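Local coordinates for cryptochrome DASH, chloroplastic/mitochondrial (Arabidopsis thaliana, PDB 2J4D), which repairs cyclobutane pyrimidine dimers in single-stranded DNA, binds FAD and a folate antenna, and may act as a photoreceptor, at residues F97-L102 with D228-E233. Sequence-based numbering, arbitrary orientation.
Sequences FLMECL and DVPTLE
M99 reaches from its helix to three residues of the loop 228-233: V229, P230 and L232. The side chains meet through apolar atoms, and no hydrogen bond joins the two segments. M99 CG lies anti to the carbonyl carbon (chi1 -61°), and the chain then bends at chi2 and chi3. The sulfur thus comes up to P230, while the methyl CE ends between the proline ring and L232. SD lies 3.8 Å from P230 CG and 3.5 Å from the carbonyl oxygen P230 O. From the V229 side, CG1 approaches M99 SD at 4.1 Å. This is the V229 methyl that stands anti to the backbone N (chi1 175°). L232 comes in with one branch of its fork. Its CD2 is 3.8 Å from M99 CE and 4.1 Å from M99 CG, so it meets the bent chain at two points. The side chains of P230 and L232 each run at a slant to that of M99.

On the same helix, L98 and L102 pack on strand 67-74. V229 and P230 also touch I118 of strand 117-120, and P230 reaches L74. E100 forms a salt bridge with R247. The arrangement is plain packing away from the annotated sites. It lays the loop between helix 194-204 and strand 245-248 against helix 92-111, which packs on the parallel sheet of the Rossmann-like alpha/beta domain of photolyases and cryptochromes.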
loop_
_atom_site.group_PDB
_atom_site.type_symbol
_atom_site.label_atom_id
_atom_site.label_comp_id
_atom_site.label_asym_id
_atom_site.label_seq_id
_atom_site.Cartn_x
_atom_site.Cartn_y
_atom_site.Cartn_z
ATOM N N PHE A 97 11.656 -2.758 1.940
ATOM C CA PHE A 97 10.455 -3.363 2.515
ATOM C C PHE A 97 10.019 -4.542 1.626
ATOM O O PHE A 97 9.645 -5.605 2.129
ATOM C CB PHE A 97 9.346 -2.307 2.612
ATOM C CG PHE A 97 8.118 -2.766 3.357
ATOM C CD1 PHE A 97 8.037 -2.642 4.750
ATOM C CD2 PHE A 97 7.026 -3.278 2.666
ATOM C CE1 PHE A 97 6.881 -3.015 5.442
ATOM C CE2 PHE A 97 5.852 -3.662 3.347
ATOM C CZ PHE A 97 5.779 -3.528 4.736
ATOM N N LEU A 98 10.077 -4.363 0.305
ATOM C CA LEU A 98 9.711 -5.446 -0.611
ATOM C C LEU A 98 10.575 -6.688 -0.380
ATOM O O LEU A 98 10.057 -7.803 -0.332
ATOM C CB LEU A 98 9.855 -5.009 -2.082
ATOM C CG LEU A 98 9.866 -6.141 -3.130
ATOM C CD1 LEU A 98 8.558 -6.919 -3.080
ATOM C CD2 LEU A 98 10.056 -5.557 -4.532
ATOM N N MET A 99 11.889 -6.510 -0.237
ATOM C CA MET A 99 12.758 -7.669 -0.025
ATOM C C MET A 99 12.355 -8.424 1.241
ATOM O O MET A 99 12.307 -9.655 1.242
ATOM C CB MET A 99 14.239 -7.257 0.054
ATOM C CG MET A 99 14.772 -6.574 -1.214
ATOM S SD MET A 99 14.356 -7.465 -2.756
ATOM C CE MET A 99 13.868 -6.140 -3.807
ATOM N N GLU A 100 12.073 -7.699 2.319
ATOM C CA GLU A 100 11.652 -8.358 3.550
ATOM C C GLU A 100 10.349 -9.123 3.303
ATOM O O GLU A 100 10.170 -10.223 3.826
ATOM C CB GLU A 100 11.482 -7.336 4.684
ATOM C CG GLU A 100 12.800 -6.650 5.044
ATOM C CD GLU A 100 12.695 -5.684 6.211
ATOM O OE1 GLU A 100 11.790 -4.824 6.212
ATOM O OE2 GLU A 100 13.538 -5.776 7.127
ATOM N N CYS A 101 9.449 -8.551 2.498
ATOM C CA CYS A 101 8.179 -9.218 2.179
ATOM C C CYS A 101 8.422 -10.542 1.459
ATOM O O CYS A 101 7.761 -11.542 1.737
ATOM C CB CYS A 101 7.302 -8.343 1.275
ATOM S SG CYS A 101 6.597 -6.876 2.066
ATOM N N LEU A 102 9.361 -10.536 0.516
ATOM C CA LEU A 102 9.671 -11.742 -0.247
ATOM C C LEU A 102 10.305 -12.812 0.634
ATOM O O LEU A 102 9.955 -13.981 0.528
ATOM C CB LEU A 102 10.594 -11.406 -1.421
ATOM C CG LEU A 102 9.978 -10.457 -2.461
ATOM C CD1 LEU A 102 11.016 -10.157 -3.538
ATOM C CD2 LEU A 102 8.721 -11.084 -3.089
ATOM N N ASP A 228 17.733 -16.812 -5.490
ATOM C CA ASP A 228 18.074 -16.016 -4.318
ATOM C C ASP A 228 17.175 -14.792 -4.310
ATOM O O ASP A 228 16.689 -14.372 -5.360
ATOM C CB ASP A 228 19.521 -15.512 -4.372
ATOM C CG ASP A 228 20.529 -16.622 -4.553
ATOM O OD1 ASP A 228 20.237 -17.771 -4.157
ATOM O OD2 ASP A 228 21.625 -16.332 -5.078
ATOM N N VAL A 229 16.947 -14.223 -3.134
ATOM C CA VAL A 229 16.157 -13.003 -3.058
ATOM C C VAL A 229 17.143 -11.992 -3.618
ATOM O O VAL A 229 18.306 -11.969 -3.217
ATOM C CB VAL A 229 15.825 -12.632 -1.607
ATOM C CG1 VAL A 229 15.102 -11.291 -1.560
ATOM C CG2 VAL A 229 14.976 -13.722 -0.985
ATOM N N PRO A 230 16.709 -11.149 -4.560
ATOM C CA PRO A 230 17.674 -10.190 -5.091
ATOM C C PRO A 230 18.090 -9.171 -4.045
ATOM O O PRO A 230 17.435 -9.012 -3.015
ATOM C CB PRO A 230 16.916 -9.555 -6.250
ATOM C CG PRO A 230 15.519 -9.497 -5.710
ATOM C CD PRO A 230 15.357 -10.880 -5.081
ATOM N N THR A 231 19.204 -8.504 -4.301
ATOM C CA THR A 231 19.689 -7.481 -3.398
ATOM C C THR A 231 19.420 -6.177 -4.117
ATOM O O THR A 231 19.468 -6.121 -5.347
ATOM C CB THR A 231 21.209 -7.599 -3.150
ATOM O OG1 THR A 231 21.922 -7.299 -4.361
ATOM C CG2 THR A 231 21.564 -8.999 -2.683
ATOM N N LEU A 232 19.131 -5.128 -3.363
ATOM C CA LEU A 232 18.865 -3.846 -3.973
ATOM C C LEU A 232 20.028 -3.428 -4.861
ATOM O O LEU A 232 19.822 -2.873 -5.942
ATOM C CB LEU A 232 18.612 -2.789 -2.900
ATOM C CG LEU A 232 17.327 -3.011 -2.100
ATOM C CD1 LEU A 232 17.106 -1.833 -1.148
ATOM C CD2 LEU A 232 16.147 -3.153 -3.053
ATOM N N GLU A 233 21.248 -3.712 -4.415
ATOM C CA GLU A 233 22.429 -3.352 -5.189
ATOM C C GLU A 233 22.448 -4.006 -6.569
ATOM O O GLU A 233 22.811 -3.362 -7.552
ATOM C CB GLU A 233 23.696 -3.700 -4.403
ATOM C CG GLU A 233 23.885 -2.808 -3.176
ATOM C CD GLU A 233 25.027 -3.264 -2.285
ATOM O OE1 GLU A 233 24.957 -4.398 -1.763
ATOM O OE2 GLU A 233 25.989 -2.485 -2.109
#